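Local coordinates for protein hydrazine synthase beta subunit (PDB 5C2V) that belongs to the hydrazine synthase complex, which condenses nitric oxide with ammonium to form hydrazine, and may modulate passage of the hydroxylamine intermediate between its partner subunits' active sites, at residues B[307-310]-B[311-314]. Sequence-based numbering, arbitrary orientation.
Sequences LVRD and YLVA
V308 and L312 meet through the backbone as a single short helical turn runs straight into a strand: the N-H of L312 reaches back to V308 O at 2.7 Å, a weak, strongly bent hydrogen bond with an angle of 119° at the hydrogen. The same turn is held one step earlier by D310 N, which bonds to L307 O at 2.9 Å. Y311 brings most of the side-chain contact. Its CG sits between its own backbone N and carbonyl carbon (chi1 45°), a position that folds the ring back under the turn instead of out along the strand. There V308 CA lies over the ring face, 4.1 Å from the Y311 ring centroid and 24° off the normal, a CH-pi contact. V308 O is above the same ring, displaced toward its rim. Farther out, V308 CG1 comes within 4.1 Å of Y311 CE1, while the L307 side chain crosses the tyrosine at about a right angle, its CG 3.9 Å from Y311 CE2. The strand entered here, 312-317, is an outermost strand, within this chain, of a four-stranded antiparallel blade of the beta-propeller, and the turn ends the helical excursion that separates it from its neighbour, strand 277-282. V313 and A314 both face I280 in a classic beta bulge. Helix 283-291 packs against Y311 through K285, V286 and L289, and the hydroxyl of the buried Y311 hydrogen-bonds to P245 O. R309 and L312 run side by side, with R309 CD 4.0 Å from L312 CD2. Beyond that, the R309 guanidinium forms a salt bridge with D248, while the D310 carboxylate leads away from 311-314 and its OD1 makes a salt bridge to K324 of the alpha subunit.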
ATOM      1  N   LEU B 307      17.956  16.115   7.909  1.00 47.43           N
ATOM      2  CA  LEU B 307      17.281  17.178   8.652  1.00 37.80           C
ATOM      3  C   LEU B 307      17.747  18.579   8.259  1.00 54.59           C
ATOM      4  O   LEU B 307      16.941  19.511   8.209  1.00 59.90           O
ATOM      5  CB  LEU B 307      17.474  16.975  10.157  1.00 32.73           C
ATOM      6  CG  LEU B 307      16.814  18.008  11.075  1.00 44.67           C
ATOM      7  CD1 LEU B 307      15.310  18.043  10.852  1.00 51.85           C
ATOM      8  CD2 LEU B 307      17.133  17.717  12.534  1.00 34.33           C
ATOM      9  N   VAL B 308      19.041  18.720   7.983  1.00 56.25           N
ATOM     10  CA  VAL B 308      19.634  20.011   7.633  1.00 57.96           C
ATOM     11  C   VAL B 308      18.862  20.749   6.545  1.00 52.93           C
ATOM     12  O   VAL B 308      18.641  21.959   6.639  1.00 55.77           O
ATOM     13  CB  VAL B 308      21.091  19.846   7.162  1.00 53.76           C
ATOM     14  CG1 VAL B 308      21.996  19.624   8.334  1.00 58.54           C
ATOM     15  CG2 VAL B 308      21.210  18.683   6.197  1.00 45.17           C
ATOM     16  N   ARG B 309      18.426  20.002   5.534  1.00 34.35           N
ATOM     17  CA  ARG B 309      17.744  20.564   4.377  1.00 59.50           C
ATOM     18  C   ARG B 309      16.486  21.334   4.759  1.00 50.30           C
ATOM     19  O   ARG B 309      15.993  22.152   3.983  1.00 46.35           O
ATOM     20  CB  ARG B 309      17.396  19.458   3.380  1.00 42.55           C
ATOM     21  CG  ARG B 309      18.610  18.842   2.709  1.00 55.53           C
ATOM     22  CD  ARG B 309      19.476  19.918   2.073  1.00 45.93           C
ATOM     23  NE  ARG B 309      20.622  19.360   1.360  1.00 43.94           N
ATOM     24  CZ  ARG B 309      20.615  19.041   0.071  1.00 55.36           C
ATOM     25  NH1 ARG B 309      19.518  19.222  -0.654  1.00 62.10           N
ATOM     26  NH2 ARG B 309      21.703  18.539  -0.496  1.00 59.72           N
ATOM     27  N   ASP B 310      15.965  21.074   5.954  1.00 42.52           N
ATOM     28  CA  ASP B 310      14.839  21.850   6.447  1.00 49.95           C
ATOM     29  C   ASP B 310      15.273  23.282   6.747  1.00 61.49           C
ATOM     30  O   ASP B 310      14.674  24.232   6.243  1.00 56.56           O
ATOM     31  CB  ASP B 310      14.231  21.199   7.694  1.00 54.59           C
ATOM     32  CG  ASP B 310      13.584  19.858   7.396  1.00 59.44           C
ATOM     33  OD1 ASP B 310      13.416  19.530   6.202  1.00 45.15           O
ATOM     34  OD2 ASP B 310      13.234  19.136   8.354  1.00 56.18           O
ATOM     35  N   TYR B 311      16.313  23.441   7.564  1.00 53.84           N
ATOM     36  CA  TYR B 311      16.785  24.780   7.918  1.00 40.40           C
ATOM     37  C   TYR B 311      17.979  25.309   7.114  1.00 43.65           C
ATOM     38  O   TYR B 311      18.463  26.402   7.403  1.00 41.27           O
ATOM     39  CB  TYR B 311      17.118  24.862   9.414  1.00 44.64           C
ATOM     40  CG  TYR B 311      17.908  23.710   9.992  1.00 55.33           C
ATOM     41  CD1 TYR B 311      19.288  23.639   9.843  1.00 57.31           C
ATOM     42  CD2 TYR B 311      17.277  22.716  10.728  1.00 48.23           C
ATOM     43  CE1 TYR B 311      20.012  22.593  10.388  1.00 59.09           C
ATOM     44  CE2 TYR B 311      17.991  21.669  11.276  1.00 55.63           C
ATOM     45  CZ  TYR B 311      19.358  21.612  11.104  1.00 48.56           C
ATOM     46  OH  TYR B 311      20.068  20.568  11.651  1.00 59.93           O
ATOM     47  N   LEU B 312      18.462  24.574   6.116  1.00 51.42           N
ATOM     48  CA  LEU B 312      19.672  25.031   5.430  1.00 47.56           C
ATOM     49  C   LEU B 312      19.346  26.050   4.346  1.00 38.14           C
ATOM     50  O   LEU B 312      18.680  25.735   3.360  1.00 55.10           O
ATOM     51  CB  LEU B 312      20.421  23.847   4.808  1.00 39.58           C
ATOM     52  CG  LEU B 312      21.539  24.183   3.814  1.00 41.66           C
ATOM     53  CD1 LEU B 312      22.742  24.799   4.516  1.00 50.80           C
ATOM     54  CD2 LEU B 312      21.949  22.957   3.004  1.00 38.53           C
ATOM     55  N   VAL B 313      19.820  27.278   4.540  1.00 53.80           N
ATOM     56  CA  VAL B 313      19.682  28.315   3.524  1.00 43.89           C
ATOM     57  C   VAL B 313      20.640  28.116   2.354  1.00 57.69           C
ATOM     58  O   VAL B 313      20.212  28.042   1.202  1.00 57.09           O
ATOM     59  CB  VAL B 313      19.911  29.720   4.116  1.00 57.00           C
ATOM     60  CG1 VAL B 313      19.813  30.778   3.025  1.00 33.70           C
ATOM     61  CG2 VAL B 313      18.913  29.997   5.230  1.00 50.04           C
ATOM     62  N   ALA B 314      21.935  28.025   2.654  1.00 54.23           N
ATOM     63  CA  ALA B 314      22.933  27.922   1.587  1.00 53.14           C
ATOM     64  C   ALA B 314      24.275  27.351   2.042  1.00 60.96           C
ATOM     65  O   ALA B 314      24.577  27.322   3.232  1.00 55.58           O
ATOM     66  CB  ALA B 314      23.148  29.290   0.947  1.00 48.04           C
TER